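Local structure of 2,3-dimethylmalate lyase (Aspergillus niger, 3FA4) at residues 159-164 against 187-192. The protein is a lyase of the phosphoenolpyruvate phosphomutase family, with a TIM-barrel fold and a bound magnesium ion. Residues are numbered along the deposited sequence; the frame is centred on the assembly and turned at random.
Sequences ARTDSL and GFLEGI
Arg-160 and Phe-188 pack side by side on neighbouring parallel strands and illustrate how one face of a barrel sheet can be both apolar and charged. With CG anti to the backbone N in both residues (chi1 174° and 175°), the chains run out the same way, and Arg-160 CD settles over the Phe-188 ring face, 3.8 Å from its centroid, in a CH-pi contact. Farther out, the guanidinium turns to Asp-162 and grips it side-on: NE meets OD2 in a nearly straight bond of 3.0 Å, while NH2 reaches OD1. Glu-190 CG lies over one guanidinium face; its carboxylate stacks at 23° to that group, OE2 4.1 Å from Arg-160 NH2, an attraction of charges without a hydrogen bond, and OE1 is bonded to Asn-213. Between the backbones run parallel-sheet hydrogen bonds, Thr-161 N to Phe-188 O at 3.0 Å and Glu-190 N to Thr-161 O at 3.3 Å.

Past the strand ends the backbones part, and a water bridges them, donating to Thr-161 O and Glu-190 O and accepting from Leu-164 N. The partly exposed Leu-164 still packs closely on the type II turn of 189-192, CD2 to Gly-191 O 3.2 Å. On the face that Leu-189 shares with Thr-161, Leu-189 CD2 meets Leu-164 CB, at the start of the next helix, at 4.0 Å.

Such C-terminal strand ends hold the active site in TIM barrels, and the Arg-160 side chain lies about 6 Å from the magnesium ion. Strand 111-114 lies next to 156-161, on the side away from 186-189, Phe-188 touches strand 211-213, and helices 169-181 and 195-204 pack against the face bearing Thr-161 and Leu-189.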
loop_
_atom_site.group_PDB
_atom_site.type_symbol
_atom_site.label_atom_id
_atom_site.label_comp_id
_atom_site.label_asym_id
_atom_site.label_seq_id
_atom_site.Cartn_x
_atom_site.Cartn_y
_atom_site.Cartn_z
ATOM N N ALA B 159 -1.922 -5.523 -27.174
ATOM C CA ALA B 159 -0.765 -6.397 -27.347
ATOM C C ALA B 159 0.408 -5.572 -27.899
ATOM O O ALA B 159 0.378 -5.079 -28.998
ATOM C CB ALA B 159 -1.110 -7.601 -28.275
ATOM N N ARG B 160 1.428 -5.372 -27.086
ATOM C CA ARG B 160 2.615 -4.671 -27.479
ATOM C C ARG B 160 3.754 -5.651 -27.786
ATOM O O ARG B 160 3.907 -6.691 -27.123
ATOM C CB ARG B 160 3.010 -3.742 -26.329
ATOM C CG ARG B 160 4.297 -3.061 -26.549
ATOM C CD ARG B 160 4.550 -2.132 -25.461
ATOM N NE ARG B 160 5.975 -2.011 -25.233
ATOM C CZ ARG B 160 6.569 -0.935 -24.737
ATOM N NH1 ARG B 160 5.862 0.115 -24.380
ATOM N NH2 ARG B 160 7.877 -0.940 -24.571
ATOM N N THR B 161 4.542 -5.296 -28.789
ATOM C CA THR B 161 5.733 -6.011 -29.117
ATOM C C THR B 161 6.934 -5.112 -29.215
ATOM O O THR B 161 6.920 -4.036 -29.856
ATOM C CB THR B 161 5.611 -6.950 -30.315
ATOM O OG1 THR B 161 6.826 -7.681 -30.457
ATOM C CG2 THR B 161 5.183 -6.224 -31.672
ATOM N N ASP B 162 7.960 -5.536 -28.457
ATOM C CA ASP B 162 9.204 -4.799 -28.406
ATOM C C ASP B 162 10.238 -5.449 -29.284
ATOM O O ASP B 162 11.431 -5.170 -29.115
ATOM C CB ASP B 162 9.693 -4.665 -26.967
ATOM C CG ASP B 162 8.817 -3.738 -26.161
ATOM O OD1 ASP B 162 9.003 -2.508 -26.194
ATOM O OD2 ASP B 162 7.898 -4.230 -25.535
ATOM N N SER B 163 9.788 -6.300 -30.220
ATOM C CA SER B 163 10.728 -7.122 -31.049
ATOM C C SER B 163 11.325 -6.469 -32.272
ATOM O O SER B 163 12.218 -7.046 -32.842
ATOM C CB SER B 163 10.103 -8.436 -31.471
ATOM O OG SER B 163 9.010 -8.190 -32.309
ATOM N N LEU B 164 10.870 -5.274 -32.664
ATOM C CA LEU B 164 11.360 -4.644 -33.923
ATOM C C LEU B 164 12.890 -4.542 -34.084
ATOM O O LEU B 164 13.492 -5.137 -34.961
ATOM C CB LEU B 164 10.697 -3.267 -34.142
ATOM C CG LEU B 164 10.871 -2.515 -35.453
ATOM C CD1 LEU B 164 10.365 -3.312 -36.640
ATOM C CD2 LEU B 164 10.126 -1.198 -35.397
ATOM N N GLY B 187 -3.323 -3.719 -31.451
ATOM C CA GLY B 187 -1.866 -3.929 -31.586
ATOM C C GLY B 187 -0.971 -2.720 -31.451
ATOM O O GLY B 187 -1.289 -1.652 -31.924
ATOM N N PHE B 188 0.232 -2.915 -30.911
ATOM C CA PHE B 188 1.115 -1.796 -30.503
ATOM C C PHE B 188 2.545 -2.234 -30.907
ATOM O O PHE B 188 3.172 -3.028 -30.190
ATOM C CB PHE B 188 0.936 -1.652 -28.950
ATOM C CG PHE B 188 1.860 -0.601 -28.242
ATOM C CD1 PHE B 188 1.585 -0.205 -26.944
ATOM C CD2 PHE B 188 2.905 0.005 -28.871
ATOM C CE1 PHE B 188 2.342 0.735 -26.304
ATOM C CE2 PHE B 188 3.657 0.897 -28.221
ATOM C CZ PHE B 188 3.382 1.254 -26.916
ATOM N N LEU B 189 3.012 -1.780 -32.079
ATOM C CA LEU B 189 4.385 -1.970 -32.558
ATOM C C LEU B 189 5.267 -0.812 -32.079
ATOM O O LEU B 189 5.210 0.329 -32.587
ATOM C CB LEU B 189 4.424 -2.031 -34.085
ATOM C CG LEU B 189 5.405 -2.939 -34.861
ATOM C CD1 LEU B 189 5.728 -2.290 -36.216
ATOM C CD2 LEU B 189 6.672 -3.270 -34.133
ATOM N N GLU B 190 6.055 -1.115 -31.070
ATOM C CA GLU B 190 6.887 -0.141 -30.407
ATOM C C GLU B 190 8.025 0.256 -31.302
ATOM O O GLU B 190 8.727 -0.587 -31.892
ATOM C CB GLU B 190 7.385 -0.682 -29.051
ATOM C CG GLU B 190 8.494 0.217 -28.326
ATOM C CD GLU B 190 7.974 1.606 -27.840
ATOM O OE1 GLU B 190 6.885 2.066 -28.266
ATOM O OE2 GLU B 190 8.674 2.272 -27.062
ATOM N N GLY B 191 8.192 1.552 -31.419
ATOM C CA GLY B 191 9.324 2.107 -32.151
ATOM C C GLY B 191 9.332 1.980 -33.654
ATOM O O GLY B 191 10.387 1.769 -34.252
ATOM N N ILE B 192 8.145 2.121 -34.262
ATOM C CA ILE B 192 8.067 2.183 -35.705
ATOM C C ILE B 192 9.130 3.168 -36.198
ATOM O O ILE B 192 9.223 4.263 -35.671
ATOM C CB ILE B 192 6.657 2.587 -36.136
ATOM C CG1 ILE B 192 5.698 1.439 -35.840
ATOM C CG2 ILE B 192 6.647 2.996 -37.644
ATOM C CD1 ILE B 192 4.396 1.930 -35.392
HETATM O O HOH W 1 8.766 -3.306 -31.436
#